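Local coordinates for NOL1/NOP2/sun family protein (Enterococcus faecium, PDB 3M4X) that probably methylates cytosines of ribosomal RNA, as do its relatives of the RsmF family, joining a methyltransferase domain to RNA-binding modules, at residues A[14-19]-A[25-30]; A[59-64]-A[69-74]; A[241-246]-A[277-282]; A[335-340]-A[435-440]. All coordinates share one frame; numbering follows the deposited sequence.

Contact 1: residues A[14-19]-A[25-30]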
loop_
_atom_site.group_PDB
_atom_site.type_symbol
_atom_site.label_atom_id
_atom_site.label_comp_id
_atom_site.label_asym_id
_atom_site.label_seq_id
_atom_site.Cartn_x
_atom_site.Cartn_y
_atom_site.Cartn_z
ATOM N N LYS A 14 21.293 24.970 12.297
ATOM C CA LYS A 14 20.868 26.304 12.723
ATOM C C LYS A 14 19.339 26.427 12.759
ATOM O O LYS A 14 18.755 26.940 13.724
ATOM C CB LYS A 14 21.443 27.388 11.801
ATOM C CG LYS A 14 22.950 27.325 11.554
ATOM C CD LYS A 14 23.443 28.602 10.856
ATOM C CE LYS A 14 24.506 28.318 9.785
ATOM N NZ LYS A 14 25.734 27.612 10.284
ATOM N N LYS A 15 18.685 25.963 11.697
ATOM C CA LYS A 15 17.232 26.085 11.602
ATOM C C LYS A 15 16.586 25.470 12.837
ATOM O O LYS A 15 15.779 26.106 13.511
ATOM C CB LYS A 15 16.722 25.408 10.322
ATOM C CG LYS A 15 15.216 25.552 10.046
ATOM C CD LYS A 15 14.897 25.124 8.620
ATOM C CE LYS A 15 13.442 25.396 8.243
ATOM N NZ LYS A 15 12.503 24.540 9.015
ATOM N N TYR A 16 16.984 24.240 13.146
ATOM C CA TYR A 16 16.362 23.478 14.223
ATOM C C TYR A 16 16.868 23.795 15.630
ATOM O O TYR A 16 16.181 23.503 16.605
ATOM C CB TYR A 16 16.395 21.972 13.906
ATOM C CG TYR A 16 15.362 21.607 12.851
ATOM C CD1 TYR A 16 15.702 21.550 11.507
ATOM C CD2 TYR A 16 14.035 21.374 13.198
ATOM C CE1 TYR A 16 14.756 21.239 10.532
ATOM C CE2 TYR A 16 13.069 21.064 12.220
ATOM C CZ TYR A 16 13.443 20.997 10.893
ATOM O OH TYR A 16 12.519 20.695 9.916
ATOM N N ARG A 17 18.061 24.384 15.733
ATOM C CA ARG A 17 18.482 25.011 16.977
ATOM C C ARG A 17 17.477 26.087 17.375
ATOM O O ARG A 17 16.973 26.109 18.499
ATOM C CB ARG A 17 19.856 25.660 16.825
ATOM C CG ARG A 17 21.011 24.714 16.951
ATOM C CD ARG A 17 22.192 25.396 17.617
ATOM N NE ARG A 17 23.338 24.499 17.729
ATOM C CZ ARG A 17 24.376 24.517 16.901
ATOM N NH1 ARG A 17 24.416 25.393 15.903
ATOM N NH2 ARG A 17 25.380 23.664 17.073
ATOM N N LEU A 18 17.188 26.984 16.442
ATOM C CA LEU A 18 16.193 28.030 16.679
ATOM C C LEU A 18 14.770 27.510 16.919
ATOM O O LEU A 18 14.063 28.008 17.803
ATOM C CB LEU A 18 16.185 29.040 15.528
ATOM C CG LEU A 18 17.397 29.968 15.418
ATOM C CD1 LEU A 18 17.249 30.871 14.207
ATOM C CD2 LEU A 18 17.573 30.797 16.688
ATOM N N LEU A 19 14.350 26.520 16.133
ATOM C CA LEU A 19 12.979 26.005 16.230
ATOM C C LEU A 19 12.749 25.242 17.527
ATOM O O LEU A 19 11.686 25.362 18.139
ATOM C CB LEU A 19 12.653 25.077 15.058
ATOM C CG LEU A 19 11.755 25.514 13.903
ATOM C CD1 LEU A 19 11.111 26.910 14.084
ATOM C CD2 LEU A 19 12.545 25.417 12.599
ATOM N N SER A 25 19.328 19.580 21.058
ATOM C CA SER A 25 20.433 18.658 21.346
ATOM C C SER A 25 20.049 17.190 21.310
ATOM O O SER A 25 20.746 16.371 20.703
ATOM C CB SER A 25 21.077 18.979 22.698
ATOM O OG SER A 25 21.690 20.250 22.660
ATOM N N ASP A 26 18.960 16.845 21.982
ATOM C CA ASP A 26 18.473 15.466 21.959
ATOM C C ASP A 26 18.116 15.061 20.530
ATOM O O ASP A 26 18.357 13.933 20.117
ATOM C CB ASP A 26 17.276 15.313 22.898
ATOM C CG ASP A 26 17.542 15.918 24.265
ATOM O OD1 ASP A 26 17.940 15.172 25.184
ATOM O OD2 ASP A 26 17.381 17.153 24.411
ATOM N N PHE A 27 17.584 16.014 19.777
ATOM C CA PHE A 27 17.154 15.794 18.403
ATOM C C PHE A 27 18.318 15.439 17.492
ATOM O O PHE A 27 18.256 14.446 16.761
ATOM C CB PHE A 27 16.412 17.039 17.895
ATOM C CG PHE A 27 16.000 16.972 16.453
ATOM C CD1 PHE A 27 15.198 15.935 15.988
ATOM C CD2 PHE A 27 16.372 17.980 15.567
ATOM C CE1 PHE A 27 14.804 15.886 14.662
ATOM C CE2 PHE A 27 15.977 17.947 14.236
ATOM C CZ PHE A 27 15.193 16.892 13.782
ATOM N N PHE A 28 19.376 16.244 17.536
ATOM C CA PHE A 28 20.564 15.999 16.717
ATOM C C PHE A 28 21.242 14.728 17.171
ATOM O O PHE A 28 21.777 13.972 16.360
ATOM C CB PHE A 28 21.575 17.145 16.830
ATOM C CG PHE A 28 21.044 18.484 16.393
ATOM C CD1 PHE A 28 21.360 19.634 17.105
ATOM C CD2 PHE A 28 20.235 18.596 15.271
ATOM C CE1 PHE A 28 20.870 20.888 16.705
ATOM C CE2 PHE A 28 19.740 19.844 14.862
ATOM C CZ PHE A 28 20.060 20.994 15.583
ATOM N N SER A 29 21.230 14.512 18.482
ATOM C CA SER A 29 21.862 13.345 19.092
ATOM C C SER A 29 21.124 12.066 18.663
ATOM O O SER A 29 21.737 11.010 18.474
ATOM C CB SER A 29 21.884 13.522 20.614
ATOM O OG SER A 29 22.243 12.346 21.296
ATOM N N ALA A 30 19.808 12.172 18.474
ATOM C CA ALA A 30 19.041 11.047 17.964
ATOM C C ALA A 30 19.420 10.833 16.516
ATOM O O ALA A 30 19.621 9.711 16.081
ATOM C CB ALA A 30 17.554 11.303 18.088
#
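Tyr16 is the first residue of 14-19 to meet the second helix, and it meets two phenylalanines there. Its CB bond points toward 25-30, and the start of its ring is reached by Phe27: Tyr16 CG lies 4.0 Å from Phe27 CE2. The two rings are tilted by 49° with centroids 5.6 Å apart, too oblique for either a stack or a T-shaped pair. Phe27 can come in here because its CG stands anti to the backbone N (chi1 176°), whereas Phe28 turns the other way, with CG anti to the carbonyl carbon. The two CE2 atoms converge on the same methylene, Phe27 CE2 and Phe28 CE2 each lying 4.1 Å from Tyr16 CB.

One residue on, Arg17 uses its aliphatic part. The contact is made by the CG methylene, which sits at the edge of the Phe28 ring, in the ring plane and 3.8 Å from Phe28 CE1, while the guanidinium plane stands nearly perpendicular to that ring. Beyond the pair, Phe12 touches Tyr16, Phe27 and Phe28, and Phe237 and Trp286 set their rings edge-to-face with Phe27. The segment axes come within 10.4 Å at 142° between their N-to-C directions: a helical hairpin, roughly antiparallel and closed by aromatic side chains, in the RsmF N-terminal region.

Contact 2: residues A[59-64]-A[69-74]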
loop_
_atom_site.group_PDB
_atom_site.type_symbol
_atom_site.label_atom_id
_atom_site.label_comp_id
_atom_site.label_asym_id
_atom_site.label_seq_id
_atom_site.Cartn_x
_atom_site.Cartn_y
_atom_site.Cartn_z
ATOM N N GLU A 59 6.884 -16.168 17.529
ATOM C CA GLU A 59 5.806 -15.819 18.459
ATOM C C GLU A 59 6.343 -14.926 19.581
ATOM O O GLU A 59 5.664 -14.670 20.578
ATOM C CB GLU A 59 5.164 -17.078 19.047
ATOM C CG GLU A 59 4.751 -18.098 18.004
ATOM C CD GLU A 59 3.827 -19.165 18.555
ATOM O OE1 GLU A 59 3.704 -19.252 19.796
ATOM O OE2 GLU A 59 3.225 -19.911 17.744
ATOM N N GLU A 60 7.572 -14.452 19.404
ATOM C CA GLU A 60 8.231 -13.626 20.401
ATOM C C GLU A 60 8.356 -12.175 19.959
ATOM O O GLU A 60 8.443 -11.285 20.801
ATOM C CB GLU A 60 9.623 -14.177 20.707
ATOM C CG GLU A 60 9.633 -15.423 21.572
ATOM C CD GLU A 60 11.019 -16.011 21.705
ATOM O OE1 GLU A 60 11.649 -16.266 20.658
ATOM O OE2 GLU A 60 11.479 -16.215 22.848
ATOM N N LEU A 61 8.378 -11.944 18.645
ATOM C CA LEU A 61 8.616 -10.605 18.102
ATOM C C LEU A 61 7.746 -9.544 18.773
ATOM O O LEU A 61 6.609 -9.820 19.169
ATOM C CB LEU A 61 8.457 -10.578 16.577
ATOM C CG LEU A 61 7.499 -11.568 15.911
ATOM C CD1 LEU A 61 6.138 -11.555 16.590
ATOM C CD2 LEU A 61 7.366 -11.278 14.420
ATOM N N GLN A 62 8.295 -8.340 18.918
ATOM C CA GLN A 62 7.611 -7.266 19.626
ATOM C C GLN A 62 6.690 -6.457 18.710
ATOM O O GLN A 62 7.035 -6.147 17.568
ATOM C CB GLN A 62 8.626 -6.334 20.298
ATOM C CG GLN A 62 9.591 -7.035 21.253
ATOM C CD GLN A 62 10.536 -6.065 21.959
ATOM O OE1 GLN A 62 10.521 -4.855 21.700
ATOM N NE2 GLN A 62 11.361 -6.596 22.862
ATOM N N PRO A 63 5.521 -6.085 19.231
ATOM C CA PRO A 63 4.532 -5.336 18.451
ATOM C C PRO A 63 5.078 -3.961 18.078
ATOM O O PRO A 63 5.855 -3.395 18.847
ATOM C CB PRO A 63 3.365 -5.185 19.427
ATOM C CG PRO A 63 4.042 -5.200 20.797
ATOM C CD PRO A 63 5.149 -6.213 20.653
ATOM N N ALA A 64 4.695 -3.445 16.914
ATOM C CA ALA A 64 5.030 -2.068 16.548
ATOM C C ALA A 64 4.061 -1.081 17.203
ATOM O O ALA A 64 2.895 -1.403 17.423
ATOM C CB ALA A 64 5.017 -1.905 15.042
ATOM N N GLU A 69 -1.264 -4.337 13.336
ATOM C CA GLU A 69 -0.774 -5.517 12.620
ATOM C C GLU A 69 0.735 -5.454 12.413
ATOM O O GLU A 69 1.299 -6.192 11.606
ATOM C CB GLU A 69 -1.507 -5.627 11.280
ATOM C CG GLU A 69 -3.035 -5.548 11.444
ATOM C CD GLU A 69 -3.745 -4.871 10.278
ATOM O OE1 GLU A 69 -3.070 -4.287 9.398
ATOM O OE2 GLU A 69 -4.993 -4.922 10.245
ATOM N N GLY A 70 1.376 -4.551 13.146
ATOM C CA GLY A 70 2.797 -4.309 13.001
ATOM C C GLY A 70 3.651 -5.003 14.055
ATOM O O GLY A 70 3.235 -5.214 15.197
ATOM N N PHE A 71 4.863 -5.343 13.640
ATOM C CA PHE A 71 5.870 -5.968 14.476
ATOM C C PHE A 71 7.178 -5.225 14.254
ATOM O O PHE A 71 7.442 -4.734 13.156
ATOM C CB PHE A 71 6.087 -7.426 14.051
ATOM C CG PHE A 71 4.970 -8.350 14.431
ATOM C CD1 PHE A 71 4.270 -9.043 13.457
ATOM C CD2 PHE A 71 4.627 -8.535 15.760
ATOM C CE1 PHE A 71 3.245 -9.905 13.801
ATOM C CE2 PHE A 71 3.602 -9.396 16.115
ATOM C CZ PHE A 71 2.907 -10.085 15.133
ATOM N N LEU A 72 8.015 -5.169 15.280
ATOM C CA LEU A 72 9.361 -4.646 15.100
ATOM C C LEU A 72 10.248 -5.750 14.547
ATOM O O LEU A 72 10.280 -6.867 15.077
ATOM C CB LEU A 72 9.929 -4.135 16.422
ATOM C CG LEU A 72 9.188 -2.926 16.991
ATOM C CD1 LEU A 72 9.945 -2.380 18.205
ATOM C CD2 LEU A 72 9.012 -1.848 15.929
ATOM N N GLY A 73 10.965 -5.446 13.477
ATOM C CA GLY A 73 11.900 -6.405 12.934
ATOM C C GLY A 73 12.060 -6.302 11.436
ATOM O O GLY A 73 11.590 -5.360 10.817
ATOM N N THR A 74 12.735 -7.289 10.864
ATOM C CA THR A 74 13.064 -7.299 9.453
ATOM C C THR A 74 12.445 -8.522 8.778
ATOM O O THR A 74 12.098 -9.501 9.444
ATOM C CB THR A 74 14.589 -7.343 9.256
ATOM O OG1 THR A 74 15.111 -8.547 9.840
ATOM C CG2 THR A 74 15.237 -6.156 9.929
#
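This is a single antiparallel bridge that brings the loop 59-64 alongside strand 70-72, in the N-terminal region of the protein. Pro63 faces Phe71 as a non-hydrogen-bonded pair, their CA atoms 4.2 Å apart, and one backbone bond lies on either side of it. Leu72 N donates to Gln62 O at 2.7 Å, and Ala64 N donates to Gly70 O at 2.9 Å; both bonds are nearly straight at the hydrogen. In a pair of this kind the two residues' own N-H groups are not used across the bridge, and proline's lack of one costs the pairing nothing.

Strand 70-72 is an outer strand of a small three-stranded antiparallel sheet, bonded along its other side to the strand 39-41 through Phe71 and Phe40, so the loop lies along the edge of that sheet.

Side chains pack around the bridge, Leu61 with Phe71 and Ala64 with Leu72. Leu61 CD1 sits over one face of the Phe71 ring, 3.7 Å from its centroid and off-centre toward the rim, a CH-pi contact, while Leu61 CD2 lies 3.8 Å from Phe71 CG. Both methyls of this one leucine therefore rest on the ring, and Trp42, Leu50 and Val53 also touch it. Gln62 O lies at the ring's edge, near its plane. Farther along, Leu72 CD2 reaches Ala64 CB at 4.1 Å. Ala64 CB also rests directly on the backbone of Gly70, 3.5 Å from Gly70 C.

Contact 3: residues A[241-246]-A[277-282]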
loop_
_atom_site.group_PDB
_atom_site.type_symbol
_atom_site.label_atom_id
_atom_site.label_comp_id
_atom_site.label_asym_id
_atom_site.label_seq_id
_atom_site.Cartn_x
_atom_site.Cartn_y
_atom_site.Cartn_z
ATOM N N GLU A 241 6.344 22.470 5.528
ATOM C CA GLU A 241 5.684 21.350 4.853
ATOM C C GLU A 241 4.604 20.661 5.680
ATOM O O GLU A 241 3.881 19.811 5.175
ATOM C CB GLU A 241 6.718 20.323 4.405
ATOM C CG GLU A 241 7.708 20.890 3.427
ATOM C CD GLU A 241 8.909 20.019 3.271
ATOM O OE1 GLU A 241 9.950 20.324 3.897
ATOM O OE2 GLU A 241 8.807 19.018 2.532
ATOM N N ASN A 242 4.502 21.039 6.947
ATOM C CA ASN A 242 3.575 20.413 7.867
ATOM C C ASN A 242 2.498 21.386 8.351
ATOM O O ASN A 242 1.455 21.528 7.711
ATOM C CB ASN A 242 4.339 19.815 9.053
ATOM C CG ASN A 242 5.372 18.764 8.625
ATOM O OD1 ASN A 242 6.286 18.430 9.384
ATOM N ND2 ASN A 242 5.229 18.247 7.411
ATOM N N GLU A 243 2.734 22.046 9.481
ATOM C CA GLU A 243 1.731 22.968 10.028
ATOM C C GLU A 243 1.334 24.083 9.055
ATOM O O GLU A 243 0.202 24.560 9.089
ATOM C CB GLU A 243 2.194 23.616 11.343
ATOM C CG GLU A 243 2.285 22.687 12.539
ATOM C CD GLU A 243 3.629 21.967 12.632
ATOM O OE1 GLU A 243 4.438 22.100 11.691
ATOM O OE2 GLU A 243 3.871 21.262 13.643
ATOM N N GLU A 244 2.263 24.527 8.213
ATOM C CA GLU A 244 1.948 25.632 7.312
ATOM C C GLU A 244 1.074 25.145 6.158
ATOM O O GLU A 244 0.185 25.864 5.720
ATOM C CB GLU A 244 3.203 26.361 6.815
ATOM C CG GLU A 244 3.895 27.180 7.909
ATOM C CD GLU A 244 5.096 27.988 7.398
ATOM O OE1 GLU A 244 5.133 28.310 6.195
ATOM O OE2 GLU A 244 5.999 28.304 8.204
ATOM N N ILE A 245 1.317 23.915 5.700
ATOM C CA ILE A 245 0.448 23.260 4.722
ATOM C C ILE A 245 -0.985 23.057 5.246
ATOM O O ILE A 245 -1.955 23.344 4.544
ATOM C CB ILE A 245 1.030 21.906 4.268
ATOM C CG1 ILE A 245 2.159 22.129 3.263
ATOM C CG2 ILE A 245 -0.056 21.044 3.626
ATOM C CD1 ILE A 245 1.751 22.965 2.053
ATOM N N ILE A 246 -1.115 22.571 6.481
ATOM C CA ILE A 246 -2.431 22.428 7.101
ATOM C C ILE A 246 -3.168 23.769 7.297
ATOM O O ILE A 246 -4.386 23.843 7.140
ATOM C CB ILE A 246 -2.359 21.678 8.442
ATOM C CG1 ILE A 246 -1.555 20.384 8.288
ATOM C CG2 ILE A 246 -3.762 21.364 8.941
ATOM C CD1 ILE A 246 -2.126 19.459 7.244
ATOM N N ALA A 277 -6.326 27.465 14.130
ATOM C CA ALA A 277 -6.602 26.684 15.326
ATOM C C ALA A 277 -6.512 25.192 15.023
ATOM O O ALA A 277 -6.478 24.791 13.862
ATOM C CB ALA A 277 -7.995 27.025 15.856
ATOM N N GLY A 278 -6.470 24.381 16.077
ATOM C CA GLY A 278 -6.595 22.934 15.979
ATOM C C GLY A 278 -5.365 22.132 15.602
ATOM O O GLY A 278 -5.428 20.909 15.487
ATOM N N LEU A 279 -4.249 22.815 15.388
ATOM C CA LEU A 279 -3.016 22.169 14.950
ATOM C C LEU A 279 -2.500 21.081 15.914
ATOM O O LEU A 279 -1.792 20.157 15.515
ATOM C CB LEU A 279 -1.945 23.233 14.716
ATOM C CG LEU A 279 -1.642 23.659 13.270
ATOM C CD1 LEU A 279 -2.605 23.078 12.253
ATOM C CD2 LEU A 279 -1.538 25.179 13.128
ATOM N N GLU A 280 -2.866 21.195 17.181
ATOM C CA GLU A 280 -2.461 20.220 18.178
ATOM C C GLU A 280 -3.060 18.844 17.893
ATOM O O GLU A 280 -2.597 17.836 18.430
ATOM C CB GLU A 280 -2.872 20.697 19.576
ATOM C CG GLU A 280 -4.383 20.769 19.788
ATOM C CD GLU A 280 -5.023 22.066 19.276
ATOM O OE1 GLU A 280 -4.313 22.939 18.720
ATOM O OE2 GLU A 280 -6.248 22.211 19.452
ATOM N N LYS A 281 -4.093 18.814 17.055
ATOM C CA LYS A 281 -4.755 17.568 16.665
ATOM C C LYS A 281 -3.978 16.832 15.593
ATOM O O LYS A 281 -4.286 15.690 15.277
ATOM C CB LYS A 281 -6.160 17.841 16.128
ATOM C CG LYS A 281 -7.139 18.392 17.143
ATOM C CD LYS A 281 -8.440 18.783 16.444
ATOM C CE LYS A 281 -9.224 19.788 17.271
ATOM N NZ LYS A 281 -10.269 20.460 16.455
ATOM N N THR A 282 -2.998 17.502 14.999
ATOM C CA THR A 282 -2.098 16.834 14.073
ATOM C C THR A 282 -0.971 16.145 14.860
ATOM O O THR A 282 -0.729 16.461 16.027
ATOM C CB THR A 282 -1.558 17.802 13.000
ATOM O OG1 THR A 282 -0.626 18.718 13.587
ATOM C CG2 THR A 282 -2.725 18.595 12.362
#
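Leu279 reaches across to two residues one turn apart on the helix that starts at Glu243. Its CD1 lies 3.9 Å from Ile246 CG2, the two side chains running side by side in reverse sense, and its CG lies 4.1 Å from Glu243 CG. The glutamate contributes only its aliphatic part here. The bend at chi2 (87°) turns its carboxylate to Arg284, with which OE2 forms a salt bridge, and to the backbone N of Arg270. A buried charge is thereby probably balanced beside an otherwise apolar contact.

The short 3-10 turn 279-281 helps to position Leu279. Leu279 O takes two bonds from Thr282, one from the backbone N at 3.0 Å and one from the hydroxyl OG1 at 2.7 Å, the latter in the carbonyl plane. On the helix side, Ile246 N is bonded to Asn242 O at 3.0 Å, the first turn of 243-252. Ile257 touches both Leu279 and Ile246, and Phe296 also packs on Ile246. The arrangement joins a helix of the Rossmann-like methyltransferase domain to the turn that leads into strand 283-285 of its large mixed sheet.

Contact 4: residues A[335-340]-A[435-440]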
loop_
_atom_site.group_PDB
_atom_site.type_symbol
_atom_site.label_atom_id
_atom_site.label_comp_id
_atom_site.label_asym_id
_atom_site.label_seq_id
_atom_site.Cartn_x
_atom_site.Cartn_y
_atom_site.Cartn_z
ATOM N N ASN A 335 -15.673 -23.502 -12.555
ATOM C CA ASN A 335 -16.573 -24.531 -12.053
ATOM C C ASN A 335 -15.838 -25.590 -11.229
ATOM O O ASN A 335 -16.203 -25.844 -10.081
ATOM C CB ASN A 335 -17.342 -25.200 -13.200
ATOM C CG ASN A 335 -18.624 -24.460 -13.567
ATOM O OD1 ASN A 335 -19.152 -23.663 -12.788
ATOM N ND2 ASN A 335 -19.136 -24.737 -14.760
ATOM N N ASP A 336 -14.817 -26.219 -11.809
ATOM C CA ASP A 336 -14.097 -27.253 -11.072
ATOM C C ASP A 336 -13.119 -26.664 -10.057
ATOM O O ASP A 336 -12.612 -27.371 -9.182
ATOM C CB ASP A 336 -13.436 -28.297 -11.995
ATOM C CG ASP A 336 -12.348 -27.721 -12.879
ATOM O OD1 ASP A 336 -11.484 -26.969 -12.375
ATOM O OD2 ASP A 336 -12.343 -28.058 -14.083
ATOM N N PHE A 337 -12.877 -25.363 -10.150
ATOM C CA PHE A 337 -12.038 -24.726 -9.150
ATOM C C PHE A 337 -12.898 -24.010 -8.107
ATOM O O PHE A 337 -12.388 -23.549 -7.089
ATOM C CB PHE A 337 -11.007 -23.800 -9.804
ATOM C CG PHE A 337 -10.036 -23.179 -8.831
ATOM C CD1 PHE A 337 -8.886 -23.857 -8.450
ATOM C CD2 PHE A 337 -10.277 -21.918 -8.304
ATOM C CE1 PHE A 337 -8.004 -23.294 -7.562
ATOM C CE2 PHE A 337 -9.396 -21.345 -7.416
ATOM C CZ PHE A 337 -8.251 -22.031 -7.041
ATOM N N HIS A 338 -14.207 -23.956 -8.350
ATOM C CA HIS A 338 -15.168 -23.395 -7.389
ATOM C C HIS A 338 -14.851 -21.968 -6.951
ATOM O O HIS A 338 -14.878 -21.652 -5.759
ATOM C CB HIS A 338 -15.344 -24.303 -6.157
ATOM C CG HIS A 338 -15.847 -25.672 -6.490
ATOM N ND1 HIS A 338 -17.185 -26.003 -6.448
ATOM C CD2 HIS A 338 -15.196 -26.782 -6.904
ATOM C CE1 HIS A 338 -17.333 -27.265 -6.815
ATOM N NE2 HIS A 338 -16.141 -27.757 -7.103
ATOM N N TYR A 339 -14.562 -21.114 -7.928
ATOM C CA TYR A 339 -14.503 -19.669 -7.710
ATOM C C TYR A 339 -15.589 -18.986 -8.547
ATOM O O TYR A 339 -15.775 -19.317 -9.716
ATOM C CB TYR A 339 -13.126 -19.114 -8.094
ATOM C CG TYR A 339 -13.028 -17.603 -8.020
ATOM C CD1 TYR A 339 -12.554 -16.972 -6.873
ATOM C CD2 TYR A 339 -13.421 -16.806 -9.093
ATOM C CE1 TYR A 339 -12.472 -15.596 -6.800
ATOM C CE2 TYR A 339 -13.341 -15.429 -9.026
ATOM C CZ TYR A 339 -12.868 -14.830 -7.879
ATOM O OH TYR A 339 -12.786 -13.461 -7.803
ATOM N N GLU A 340 -16.302 -18.041 -7.947
ATOM C CA GLU A 340 -17.294 -17.264 -8.678
ATOM C C GLU A 340 -17.002 -15.764 -8.576
ATOM O O GLU A 340 -16.828 -15.228 -7.483
ATOM C CB GLU A 340 -18.696 -17.577 -8.160
ATOM C CG GLU A 340 -19.820 -16.911 -8.940
ATOM C CD GLU A 340 -21.157 -17.620 -8.759
ATOM O OE1 GLU A 340 -21.319 -18.371 -7.768
ATOM O OE2 GLU A 340 -22.047 -17.432 -9.615
ATOM N N VAL A 435 0.680 -20.466 -2.065
ATOM C CA VAL A 435 1.888 -19.886 -2.628
ATOM C C VAL A 435 1.854 -19.713 -4.136
ATOM O O VAL A 435 2.773 -19.128 -4.708
ATOM C CB VAL A 435 3.137 -20.679 -2.219
ATOM C CG1 VAL A 435 3.216 -20.749 -0.710
ATOM C CG2 VAL A 435 3.106 -22.089 -2.811
ATOM N N GLY A 436 0.795 -20.204 -4.783
ATOM C CA GLY A 436 0.719 -20.153 -6.235
ATOM C C GLY A 436 0.014 -21.343 -6.875
ATOM O O GLY A 436 -0.370 -22.284 -6.187
ATOM N N PHE A 437 -0.157 -21.299 -8.198
ATOM C CA PHE A 437 -0.729 -22.427 -8.929
ATOM C C PHE A 437 0.325 -23.405 -9.448
ATOM O O PHE A 437 1.385 -23.004 -9.926
ATOM C CB PHE A 437 -1.573 -21.950 -10.119
ATOM C CG PHE A 437 -2.988 -21.618 -9.760
ATOM C CD1 PHE A 437 -3.415 -20.301 -9.715
ATOM C CD2 PHE A 437 -3.897 -22.629 -9.467
ATOM C CE1 PHE A 437 -4.723 -19.994 -9.383
ATOM C CE2 PHE A 437 -5.197 -22.334 -9.132
ATOM C CZ PHE A 437 -5.615 -21.014 -9.088
ATOM N N GLY A 438 0.011 -24.692 -9.350
ATOM C CA GLY A 438 0.699 -25.706 -10.121
ATOM C C GLY A 438 -0.319 -26.377 -11.025
ATOM O O GLY A 438 -1.523 -26.166 -10.877
ATOM N N LYS A 439 0.149 -27.178 -11.972
ATOM C CA LYS A 439 -0.768 -27.972 -12.766
ATOM C C LYS A 439 -0.322 -29.434 -12.768
ATOM O O LYS A 439 0.632 -29.814 -13.443
ATOM C CB LYS A 439 -0.911 -27.419 -14.190
ATOM C CG LYS A 439 -2.111 -28.015 -14.940
ATOM C CD LYS A 439 -2.031 -27.763 -16.430
ATOM C CE LYS A 439 -3.247 -28.310 -17.126
ATOM N NZ LYS A 439 -3.160 -28.133 -18.595
ATOM N N GLN A 440 -1.023 -30.246 -11.991
ATOM C CA GLN A 440 -0.654 -31.634 -11.833
ATOM C C GLN A 440 -1.064 -32.468 -13.051
ATOM O O GLN A 440 -2.247 -32.727 -13.283
ATOM C CB GLN A 440 -1.270 -32.192 -10.562
ATOM C CG GLN A 440 -0.905 -33.644 -10.287
ATOM C CD GLN A 440 -1.728 -34.204 -9.167
ATOM O OE1 GLN A 440 -2.931 -33.935 -9.080
ATOM N NE2 GLN A 440 -1.098 -34.978 -8.290
#
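Phe337 lies at the C-terminal end of the helix that begins at 324, and Phe437 lies within strand 433-441; their CA atoms, 11.5 Å apart, are the nearest pair between the two backbones. The helix is closed by a Schellman motif in which His338, with positive phi (55°), is the C-prime residue. Tyr339 N reaches back to Ser334 O, and His338 N makes a weak bond of 3.2 Å to Asn335 O. The chain turns away there, and Phe337 projects from this corner toward the strand. Glycines flank Phe437, at 436 and 438, so its large ring stands between residues without side chains.

The gap between the backbones is bridged by the two rings, each reaching out from its own segment to meet the other. Phe337 is brought across by a first torsion that sets CG anti to the backbone N (chi1 -176°). Its CE1 comes to 3.4 Å from Phe437 CE2, and its CZ to 3.5 Å from Phe437 CZ. Seen from Phe437, CE1 arrives at the edge of the ring, near its plane; the planes are inclined at 54°, with centroids 5.2 Å apart, an oblique pairing. Phe333, one turn earlier on the helix, touches both phenylalanines, and Ile398, Pro399 and Ala389 add apolar contacts around them.

Both rings are buried, and the pairing involves carbon atoms alone. Its cohesion probably rests on dispersion and the exclusion of water, a small apolar joint between the first C-terminal domain and the PUA-like RNA-binding domain.

How the contacts relate
The four contacts follow one another along the chain without nesting, contact 1 closing before contact 2 opens and so on to contact 4. Contacts 1 and 2 both belong to the RsmF N-terminal region, yet their centres are 30 Å apart: one joins helices 10-20 and 24-33, the other lies at the edge of the three-stranded sheet. Contact 3, in the methyltransferase domain, is nearer to contact 1, with centres 20 Å and nearest atoms about 7 Å apart. Contact 4 lies across the chain's centre from contacts 1 and 3, its centre 57 Å from that of contact 1, and bridges two C-terminal domains. Together they sample a multidomain enzyme whose catalytic core probably works with separate RNA-binding parts.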